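5'-Methylthioadenosine Nucleosidase (Arabidopsis thaliana, PDB 2H8G) is a nucleosidase by name, belongs to the phosphorylase superfamily of alpha/beta proteins, and holds an adenine in its pocket. Local coordinates at residues Ile111-Thr116 against Phe219-Thr224; Leu132-Val137 against Leu170-Leu175; Ala125-Val130 against Thr242-Ala247. All coordinates share one frame; numbering follows the deposited sequence.

Contact 1: residues Ile111-Thr116 against Phe219-Thr224; sequences IINAGT and FLKAVT. With ADE (adenine), chain C.
Asn113 and Phe219 open a parallel pairing in which backbone bonds carry the register. Leu220 N donates to Asn113 O, Gly115 N to Leu220 O at 3.0 Å, and Ala222 N to Gly115 O at 2.9 Å; each carbonyl also takes a CA-H...O contact, and Thr116 CA makes a fourth to Ala222 O.

Polar side chains meet on the face that bears Asn113, Phe219 and Lys221. The lysine chain bends at chi2 (-75°), which brings CD beside Gly115 O, and Lys221 NZ reaches Asn113 OD1 at 2.9 Å from well above the amide plane. The same nitrogen forms a salt bridge with Asp200, and one water joins it to Thr116 O. Asn113 OD1 lies at the edge of the Phe219 ring, 3.4 Å from CD2, with amide and ring nearly perpendicular.

Apolar contacts occupy the other face. Ile112 CG2 packs on Leu220 CD1 at 3.9 Å, and Thr116 CG2 presses tightly on Thr224 CG2 at 3.4 Å, while Thr116 OG1 bonds to Glu38.

At the C-terminal end of the pair, Thr224 OG1 lies 3.5 Å from adenine C8. Adjacent parallel strands delivering pocket residues from their C-terminal ends are characteristic of alpha/beta folds such as this phosphorylase-superfamily domain.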
loop_
_atom_site.group_PDB
_atom_site.type_symbol
_atom_site.label_atom_id
_atom_site.label_comp_id
_atom_site.label_asym_id
_atom_site.label_seq_id
_atom_site.Cartn_x
_atom_site.Cartn_y
_atom_site.Cartn_z
ATOM N N ILE A 111 -13.551 -11.654 4.631
ATOM C CA ILE A 111 -13.386 -10.676 3.565
ATOM C C ILE A 111 -13.280 -11.406 2.236
ATOM O O ILE A 111 -12.648 -12.452 2.150
ATOM C CB ILE A 111 -12.090 -9.861 3.753
ATOM C CG1 ILE A 111 -12.166 -9.047 5.042
ATOM C CG2 ILE A 111 -11.866 -8.948 2.551
ATOM C CD1 ILE A 111 -10.833 -8.499 5.484
ATOM N N ILE A 112 -13.917 -10.864 1.207
ATOM C CA ILE A 112 -13.830 -11.459 -0.117
ATOM C C ILE A 112 -13.295 -10.388 -1.053
ATOM O O ILE A 112 -13.923 -9.346 -1.225
ATOM C CB ILE A 112 -15.204 -11.909 -0.671
ATOM C CG1 ILE A 112 -15.843 -12.943 0.258
ATOM C CG2 ILE A 112 -15.020 -12.494 -2.075
ATOM C CD1 ILE A 112 -17.229 -13.380 -0.183
ATOM N N ASN A 113 -12.120 -10.629 -1.625
ATOM C CA ASN A 113 -11.530 -9.696 -2.581
ATOM C C ASN A 113 -11.951 -10.242 -3.942
ATOM O O ASN A 113 -11.463 -11.277 -4.379
ATOM C CB ASN A 113 -9.999 -9.699 -2.459
ATOM C CG ASN A 113 -9.320 -8.835 -3.514
ATOM O OD1 ASN A 113 -8.221 -9.155 -3.975
ATOM N ND2 ASN A 113 -9.961 -7.727 -3.887
ATOM N N ALA A 114 -12.890 -9.562 -4.593
ATOM C CA ALA A 114 -13.377 -10.010 -5.893
ATOM C C ALA A 114 -12.982 -9.012 -6.962
ATOM O O ALA A 114 -13.092 -7.805 -6.763
ATOM C CB ALA A 114 -14.901 -10.164 -5.853
ATOM N N GLY A 115 -12.512 -9.515 -8.099
ATOM C CA GLY A 115 -12.125 -8.624 -9.173
ATOM C C GLY A 115 -11.596 -9.367 -10.378
ATOM O O GLY A 115 -11.492 -10.597 -10.371
ATOM N N THR A 116 -11.278 -8.603 -11.417
ATOM C CA THR A 116 -10.737 -9.141 -12.651
ATOM C C THR A 116 -9.228 -9.324 -12.520
ATOM O O THR A 116 -8.587 -8.741 -11.644
ATOM C CB THR A 116 -11.046 -8.206 -13.840
ATOM O OG1 THR A 116 -10.663 -6.863 -13.519
ATOM C CG2 THR A 116 -12.522 -8.242 -14.161
ATOM N N PHE A 219 -10.516 -15.060 -2.174
ATOM C CA PHE A 219 -10.396 -14.292 -3.407
ATOM C C PHE A 219 -11.162 -14.909 -4.562
ATOM O O PHE A 219 -11.118 -16.120 -4.772
ATOM C CB PHE A 219 -8.929 -14.174 -3.846
ATOM C CG PHE A 219 -8.008 -13.651 -2.781
ATOM C CD1 PHE A 219 -7.557 -14.487 -1.767
ATOM C CD2 PHE A 219 -7.599 -12.322 -2.785
ATOM C CE1 PHE A 219 -6.706 -14.004 -0.769
ATOM C CE2 PHE A 219 -6.754 -11.832 -1.796
ATOM C CZ PHE A 219 -6.308 -12.674 -0.788
ATOM N N LEU A 220 -11.872 -14.067 -5.303
ATOM C CA LEU A 220 -12.589 -14.507 -6.492
ATOM C C LEU A 220 -11.963 -13.650 -7.580
ATOM O O LEU A 220 -12.120 -12.426 -7.588
ATOM C CB LEU A 220 -14.087 -14.224 -6.379
ATOM C CG LEU A 220 -14.801 -14.980 -5.256
ATOM C CD1 LEU A 220 -16.259 -14.553 -5.208
ATOM C CD2 LEU A 220 -14.687 -16.485 -5.484
ATOM N N LYS A 221 -11.223 -14.287 -8.478
ATOM C CA LYS A 221 -10.532 -13.559 -9.534
ATOM C C LYS A 221 -10.964 -14.051 -10.906
ATOM O O LYS A 221 -10.758 -15.215 -11.258
ATOM C CB LYS A 221 -9.017 -13.710 -9.344
ATOM C CG LYS A 221 -8.508 -13.073 -8.040
ATOM C CD LYS A 221 -8.470 -11.548 -8.126
ATOM C CE LYS A 221 -8.313 -10.905 -6.741
ATOM N NZ LYS A 221 -8.014 -9.444 -6.833
ATOM N N ALA A 222 -11.575 -13.147 -11.668
ATOM C CA ALA A 222 -12.094 -13.459 -12.995
ATOM C C ALA A 222 -11.127 -13.027 -14.096
ATOM O O ALA A 222 -10.755 -11.855 -14.192
ATOM C CB ALA A 222 -13.445 -12.786 -13.178
ATOM N N VAL A 223 -10.733 -13.987 -14.929
ATOM C CA VAL A 223 -9.776 -13.749 -16.010
ATOM C C VAL A 223 -10.323 -12.962 -17.193
ATOM O O VAL A 223 -11.226 -13.421 -17.895
ATOM C CB VAL A 223 -9.202 -15.091 -16.525
ATOM C CG1 VAL A 223 -8.167 -14.843 -17.617
ATOM C CG2 VAL A 223 -8.565 -15.855 -15.373
ATOM N N THR A 224 -9.755 -11.781 -17.408
ATOM C CA THR A 224 -10.158 -10.914 -18.516
ATOM C C THR A 224 -9.163 -10.939 -19.669
ATOM O O THR A 224 -9.485 -10.536 -20.785
ATOM C CB THR A 224 -10.300 -9.443 -18.072
ATOM O OG1 THR A 224 -9.137 -9.046 -17.330
ATOM C CG2 THR A 224 -11.543 -9.261 -17.219
HETATM N N9 ADE C . -6.207 -7.006 -14.242
HETATM C C8 ADE C . -6.678 -7.555 -15.383
HETATM N N7 ADE C . -5.713 -8.073 -16.180
HETATM C C5 ADE C . -4.556 -7.829 -15.490
HETATM C C6 ADE C . -3.162 -8.108 -15.743
HETATM N N6 ADE C . -2.774 -8.728 -16.851
HETATM N N1 ADE C . -2.217 -7.695 -14.774
HETATM C C2 ADE C . -2.636 -7.053 -13.633
HETATM N N3 ADE C . -3.951 -6.748 -13.311
HETATM C C4 ADE C . -4.843 -7.169 -14.282
HETATM O O HOH W 1 -8.870 -6.357 -6.377
HETATM O O HOH W 2 -8.889 -8.031 -9.067
#

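Contact 2: residues Leu132-Val137 against Leu170-Leu175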
loop_
_atom_site.group_PDB
_atom_site.type_symbol
_atom_site.label_atom_id
_atom_site.label_comp_id
_atom_site.label_asym_id
_atom_site.label_seq_id
_atom_site.Cartn_x
_atom_site.Cartn_y
_atom_site.Cartn_z
ATOM N N LEU A 132 -10.720 -19.365 -7.567
ATOM C CA LEU A 132 -10.707 -19.252 -6.116
ATOM C C LEU A 132 -9.192 -19.328 -5.883
ATOM O O LEU A 132 -8.550 -20.269 -6.339
ATOM C CB LEU A 132 -11.394 -20.454 -5.466
ATOM C CG LEU A 132 -11.595 -20.383 -3.953
ATOM C CD1 LEU A 132 -12.519 -19.223 -3.607
ATOM C CD2 LEU A 132 -12.191 -21.694 -3.474
ATOM N N VAL A 133 -8.618 -18.349 -5.200
ATOM C CA VAL A 133 -7.172 -18.338 -4.979
ATOM C C VAL A 133 -6.692 -19.192 -3.803
ATOM O O VAL A 133 -7.288 -19.163 -2.730
ATOM C CB VAL A 133 -6.678 -16.884 -4.773
ATOM C CG1 VAL A 133 -5.206 -16.872 -4.385
ATOM C CG2 VAL A 133 -6.895 -16.085 -6.048
ATOM N N SER A 134 -5.605 -19.936 -4.014
ATOM C CA SER A 134 -5.022 -20.787 -2.973
ATOM C C SER A 134 -4.120 -19.962 -2.052
ATOM O O SER A 134 -4.304 -19.948 -0.835
ATOM C CB SER A 134 -4.215 -21.927 -3.608
ATOM O OG SER A 134 -3.279 -21.445 -4.556
ATOM N N ASP A 135 -3.131 -19.298 -2.640
ATOM C CA ASP A 135 -2.233 -18.429 -1.889
ATOM C C ASP A 135 -1.870 -17.250 -2.773
ATOM O O ASP A 135 -2.145 -17.256 -3.974
ATOM C CB ASP A 135 -0.971 -19.165 -1.407
ATOM C CG ASP A 135 -0.255 -19.911 -2.510
ATOM O OD1 ASP A 135 -0.392 -19.536 -3.690
ATOM O OD2 ASP A 135 0.471 -20.874 -2.183
ATOM N N VAL A 136 -1.254 -16.240 -2.177
ATOM C CA VAL A 136 -0.919 -15.035 -2.913
ATOM C C VAL A 136 0.476 -14.521 -2.589
ATOM O O VAL A 136 0.973 -14.700 -1.483
ATOM C CB VAL A 136 -1.967 -13.942 -2.605
ATOM C CG1 VAL A 136 -1.919 -13.577 -1.120
ATOM C CG2 VAL A 136 -1.742 -12.735 -3.488
ATOM N N VAL A 137 1.101 -13.892 -3.576
ATOM C CA VAL A 137 2.436 -13.330 -3.433
ATOM C C VAL A 137 2.527 -12.023 -4.213
ATOM O O VAL A 137 1.626 -11.702 -4.995
ATOM C CB VAL A 137 3.519 -14.280 -4.019
ATOM C CG1 VAL A 137 3.544 -15.586 -3.251
ATOM C CG2 VAL A 137 3.248 -14.544 -5.496
ATOM N N LEU A 170 -14.807 -24.337 -8.621
ATOM C CA LEU A 170 -14.076 -23.256 -9.251
ATOM C C LEU A 170 -12.638 -23.717 -9.418
ATOM O O LEU A 170 -12.155 -24.545 -8.643
ATOM C CB LEU A 170 -14.115 -22.006 -8.366
ATOM C CG LEU A 170 -15.502 -21.436 -8.057
ATOM C CD1 LEU A 170 -15.379 -20.266 -7.089
ATOM C CD2 LEU A 170 -16.166 -20.992 -9.351
ATOM N N LYS A 171 -11.966 -23.213 -10.444
ATOM C CA LYS A 171 -10.567 -23.556 -10.646
ATOM C C LYS A 171 -9.805 -22.835 -9.545
ATOM O O LYS A 171 -10.288 -21.843 -8.998
ATOM C CB LYS A 171 -10.089 -23.075 -12.012
ATOM C CG LYS A 171 -10.789 -23.762 -13.169
ATOM C CD LYS A 171 -10.427 -23.116 -14.489
ATOM C CE LYS A 171 -11.353 -23.602 -15.590
ATOM N NZ LYS A 171 -11.241 -25.065 -15.807
ATOM N N ILE A 172 -8.629 -23.340 -9.202
ATOM C CA ILE A 172 -7.829 -22.718 -8.160
ATOM C C ILE A 172 -6.405 -22.501 -8.657
ATOM O O ILE A 172 -5.952 -23.155 -9.595
ATOM C CB ILE A 172 -7.814 -23.586 -6.874
ATOM C CG1 ILE A 172 -7.184 -22.799 -5.720
ATOM C CG2 ILE A 172 -7.058 -24.874 -7.128
ATOM C CD1 ILE A 172 -7.383 -23.427 -4.348
ATOM N N GLY A 173 -5.712 -21.555 -8.039
ATOM C CA GLY A 173 -4.347 -21.274 -8.430
ATOM C C GLY A 173 -3.766 -20.178 -7.570
ATOM O O GLY A 173 -4.477 -19.564 -6.772
ATOM N N ARG A 174 -2.468 -19.948 -7.720
ATOM C CA ARG A 174 -1.777 -18.910 -6.968
ATOM C C ARG A 174 -1.926 -17.584 -7.705
ATOM O O ARG A 174 -1.936 -17.544 -8.936
ATOM C CB ARG A 174 -0.289 -19.266 -6.819
ATOM C CG ARG A 174 0.583 -18.110 -6.353
ATOM C CD ARG A 174 2.005 -18.561 -6.063
ATOM N NE ARG A 174 2.054 -19.453 -4.909
ATOM C CZ ARG A 174 3.166 -20.014 -4.444
ATOM N NH1 ARG A 174 4.328 -19.778 -5.036
ATOM N NH2 ARG A 174 3.114 -20.800 -3.379
ATOM N N LEU A 175 -2.048 -16.508 -6.930
ATOM C CA LEU A 175 -2.194 -15.158 -7.449
ATOM C C LEU A 175 -0.918 -14.359 -7.180
ATOM O O LEU A 175 -0.362 -14.427 -6.085
ATOM C CB LEU A 175 -3.372 -14.464 -6.751
ATOM C CG LEU A 175 -3.573 -12.967 -7.027
ATOM C CD1 LEU A 175 -3.854 -12.754 -8.499
ATOM C CD2 LEU A 175 -4.725 -12.430 -6.179
#
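Asp135 and Arg174 form the polar first shell, a side-on salt bridge with two nitrogens gripping two oxygens. Arg174 NE donates to Asp135 OD1 at 2.7 Å, and Arg174 NH2 to Asp135 OD2 at 2.9 Å. Both acceptors lie close to the guanidinium plane, yet the carboxylate is turned 49° against it, and the nitrogens meet the oxygens from above the carboxylate plane. A bend at chi3 (-67°) swings NE out of the otherwise extended arginine chain. The paired grip limits rotation of both groups.

On the face bearing Val133, Val136 and Leu175, the contacts are apolar. Val133 CG1 rests 3.8 Å from Leu175 CB, and Val136 lies alongside Leu175, its CG2 4.0 Å from Leu175 CG. Ile172 CD1 instead touches Ser134 CB at 3.6 Å.

The backbone positions these groups. Leu132 N donates to Lys171 O and Ser134 N to Gly173 O; after the chain turns a corner at Ser134, parallel pairing resumes with Leu175 N to Asp135 O and Val137 N to Leu175 O, the latter at 3.0 Å. Farther out, Gln157 bonds Asp135 OD2 and the carbonyl of Asn194 receives Arg174 NH1, giving each ion a second partner.

Parallel neighbours joined through helices are seen in alpha/beta domains such as this superfamily's. Before the corner, strand 130-138 has antiparallel strand 217-226, on which Leu132 and Val133 pack, as its other neighbour; past it, antiparallel strand 156-157 pairs there. Helix 162-168 meets Leu132 and Leu170, while Leu175 reaches Leu198 and Asp200 of strand 198-200, the other neighbour of strand 171-177.

Contact 3: residues Ala125-Val130 against Thr242-Ala247; sequences ANIGDV and TVVTAA
Val130 meets Ala247 through CG2, which stands anti to its own carbonyl carbon and beside the backbone N because chi1 (180°) sends CG1 anti to that nitrogen. This methyl comes 3.8 Å from Ala247 O and 4.4 Å from Ala247 CB. The main-chain torsions of Gly128 matter as much: at phi 98° and psi -17°, it occupies the third position of a type II turn from Asn126 to Asp129, a conformation in which a CB would be jammed against the preceding carbonyl oxygen.

The turn presents its backbone to the helix. Gly128 N lies 4.3 Å from Val244 CG2, and Gly128 O is 4.1 Å from Ala247 CB. Val244 approaches the main chain of the turn itself, and the closest CA atoms across the contact belong to Gly128 and Val244, 5.4 Å apart. Beside them, Ile127 CG2 reaches Val244 CG2 at a loose 4.4 Å. Val244 and Ala247 stand three positions apart on the helix and both direct their CB toward the loop, making a small apolar surface. The contact is modest in area and built on van der Waals packing.

Within the loop, Asp129 N closes the turn onto Asn126 O at 3.1 Å. Asp129 also returns a carboxylate oxygen, OD2, to accept from Asn126 N, a second bond across the base of the turn.

Gly128 and Asp129 are further tied by backbone hydrogen bonds to Val223 of strand 217-226. Val244 of the helix packs against Ala222 and Thr224 of that strand, while Ile127 touches Val223 and Leu226. Helix 233-259 meets the loop again through Glu236 and Asn240, which contact Ile127, and through Thr251, which contacts Val130; the entrance to strand 130-138 is thereby held by backbone bonds to strand 217-226 and by packing on the helix.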
loop_
_atom_site.group_PDB
_atom_site.type_symbol
_atom_site.label_atom_id
_atom_site.label_comp_id
_atom_site.label_asym_id
_atom_site.label_seq_id
_atom_site.Cartn_x
_atom_site.Cartn_y
_atom_site.Cartn_z
ATOM N N ALA A 125 -5.468 -21.283 -17.288
ATOM C CA ALA A 125 -6.464 -20.218 -17.227
ATOM C C ALA A 125 -7.063 -19.919 -18.596
ATOM O O ALA A 125 -6.375 -19.972 -19.617
ATOM C CB ALA A 125 -5.843 -18.948 -16.645
ATOM N N ASN A 126 -8.356 -19.616 -18.604
ATOM C CA ASN A 126 -9.077 -19.271 -19.823
ATOM C C ASN A 126 -9.889 -18.008 -19.558
ATOM O O ASN A 126 -10.313 -17.765 -18.432
ATOM C CB ASN A 126 -10.021 -20.407 -20.233
ATOM C CG ASN A 126 -9.278 -21.652 -20.673
ATOM O OD1 ASN A 126 -8.488 -21.614 -21.616
ATOM N ND2 ASN A 126 -9.528 -22.761 -19.993
ATOM N N ILE A 127 -10.098 -17.206 -20.593
ATOM C CA ILE A 127 -10.879 -15.985 -20.458
ATOM C C ILE A 127 -12.257 -16.354 -19.918
ATOM O O ILE A 127 -12.890 -17.294 -20.403
ATOM C CB ILE A 127 -11.052 -15.281 -21.822
ATOM C CG1 ILE A 127 -9.687 -14.857 -22.368
ATOM C CG2 ILE A 127 -11.973 -14.073 -21.680
ATOM C CD1 ILE A 127 -8.989 -13.815 -21.527
ATOM N N GLY A 128 -12.714 -15.627 -18.905
ATOM C CA GLY A 128 -14.021 -15.900 -18.339
ATOM C C GLY A 128 -14.014 -16.759 -17.090
ATOM O O GLY A 128 -15.003 -16.796 -16.364
ATOM N N ASP A 129 -12.912 -17.460 -16.837
ATOM C CA ASP A 129 -12.822 -18.301 -15.651
ATOM C C ASP A 129 -12.816 -17.456 -14.386
ATOM O O ASP A 129 -12.170 -16.410 -14.337
ATOM C CB ASP A 129 -11.529 -19.125 -15.640
ATOM C CG ASP A 129 -11.524 -20.241 -16.655
ATOM O OD1 ASP A 129 -12.610 -20.652 -17.115
ATOM O OD2 ASP A 129 -10.418 -20.725 -16.974
ATOM N N VAL A 130 -13.541 -17.909 -13.370
ATOM C CA VAL A 130 -13.543 -17.221 -12.091
ATOM C C VAL A 130 -12.841 -18.187 -11.150
ATOM O O VAL A 130 -13.362 -19.259 -10.842
ATOM C CB VAL A 130 -14.951 -16.931 -11.564
ATOM C CG1 VAL A 130 -14.848 -16.206 -10.224
ATOM C CG2 VAL A 130 -15.719 -16.083 -12.572
ATOM N N THR A 242 -16.511 -5.822 -19.318
ATOM C CA THR A 242 -17.951 -5.902 -19.099
ATOM C C THR A 242 -18.505 -7.323 -18.995
ATOM O O THR A 242 -19.193 -7.656 -18.032
ATOM C CB THR A 242 -18.711 -5.139 -20.204
ATOM O OG1 THR A 242 -18.335 -3.758 -20.164
ATOM C CG2 THR A 242 -20.217 -5.257 -20.003
ATOM N N VAL A 243 -18.199 -8.163 -19.976
ATOM C CA VAL A 243 -18.698 -9.535 -19.971
ATOM C C VAL A 243 -18.169 -10.383 -18.814
ATOM O O VAL A 243 -18.923 -11.120 -18.180
ATOM C CB VAL A 243 -18.375 -10.249 -21.303
ATOM C CG1 VAL A 243 -19.101 -9.557 -22.450
ATOM C CG2 VAL A 243 -16.878 -10.247 -21.550
ATOM N N VAL A 244 -16.875 -10.278 -18.536
ATOM C CA VAL A 244 -16.278 -11.061 -17.455
ATOM C C VAL A 244 -16.747 -10.614 -16.071
ATOM O O VAL A 244 -16.860 -11.432 -15.153
ATOM C CB VAL A 244 -14.745 -11.005 -17.534
ATOM C CG1 VAL A 244 -14.124 -11.703 -16.330
ATOM C CG2 VAL A 244 -14.287 -11.669 -18.817
ATOM N N THR A 245 -17.019 -9.323 -15.910
ATOM C CA THR A 245 -17.488 -8.838 -14.619
ATOM C C THR A 245 -18.878 -9.410 -14.342
ATOM O O THR A 245 -19.289 -9.532 -13.190
ATOM C CB THR A 245 -17.525 -7.295 -14.560
ATOM O OG1 THR A 245 -18.232 -6.785 -15.695
ATOM C CG2 THR A 245 -16.112 -6.732 -14.548
ATOM N N ALA A 246 -19.597 -9.767 -15.401
ATOM C CA ALA A 246 -20.921 -10.352 -15.239
ATOM C C ALA A 246 -20.738 -11.772 -14.710
ATOM O O ALA A 246 -21.494 -12.235 -13.859
ATOM C CB ALA A 246 -21.657 -10.375 -16.571
ATOM N N ALA A 247 -19.721 -12.457 -15.221
ATOM C CA ALA A 247 -19.422 -13.818 -14.795
ATOM C C ALA A 247 -18.961 -13.789 -13.340
ATOM O O ALA A 247 -19.234 -14.706 -12.564
ATOM C CB ALA A 247 -18.329 -14.413 -15.680
#

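Read from the N terminus, strand 110-119 leads through the loop at 125-130 into strand 130-138. Contact 2 is the first to close, when residues 170-175 pair with 132-137 across a connection of 32 residues that carries two helices. Contact 1 closes next, as 219-224 returns beside 111-116, and its long loop encloses contact 2 entirely. Contact 3 comes last, bringing helix 233-259 back to the loop; it too encloses contact 2, but it crosses contact 1 because their segments alternate. Strand 217-226 joins all three: it belongs to contact 1, neighbours strand 130-138 of contact 2, and supports both the loop and the helix of contact 3. Sheet, loop and C-terminal helix are thus bound into one unit.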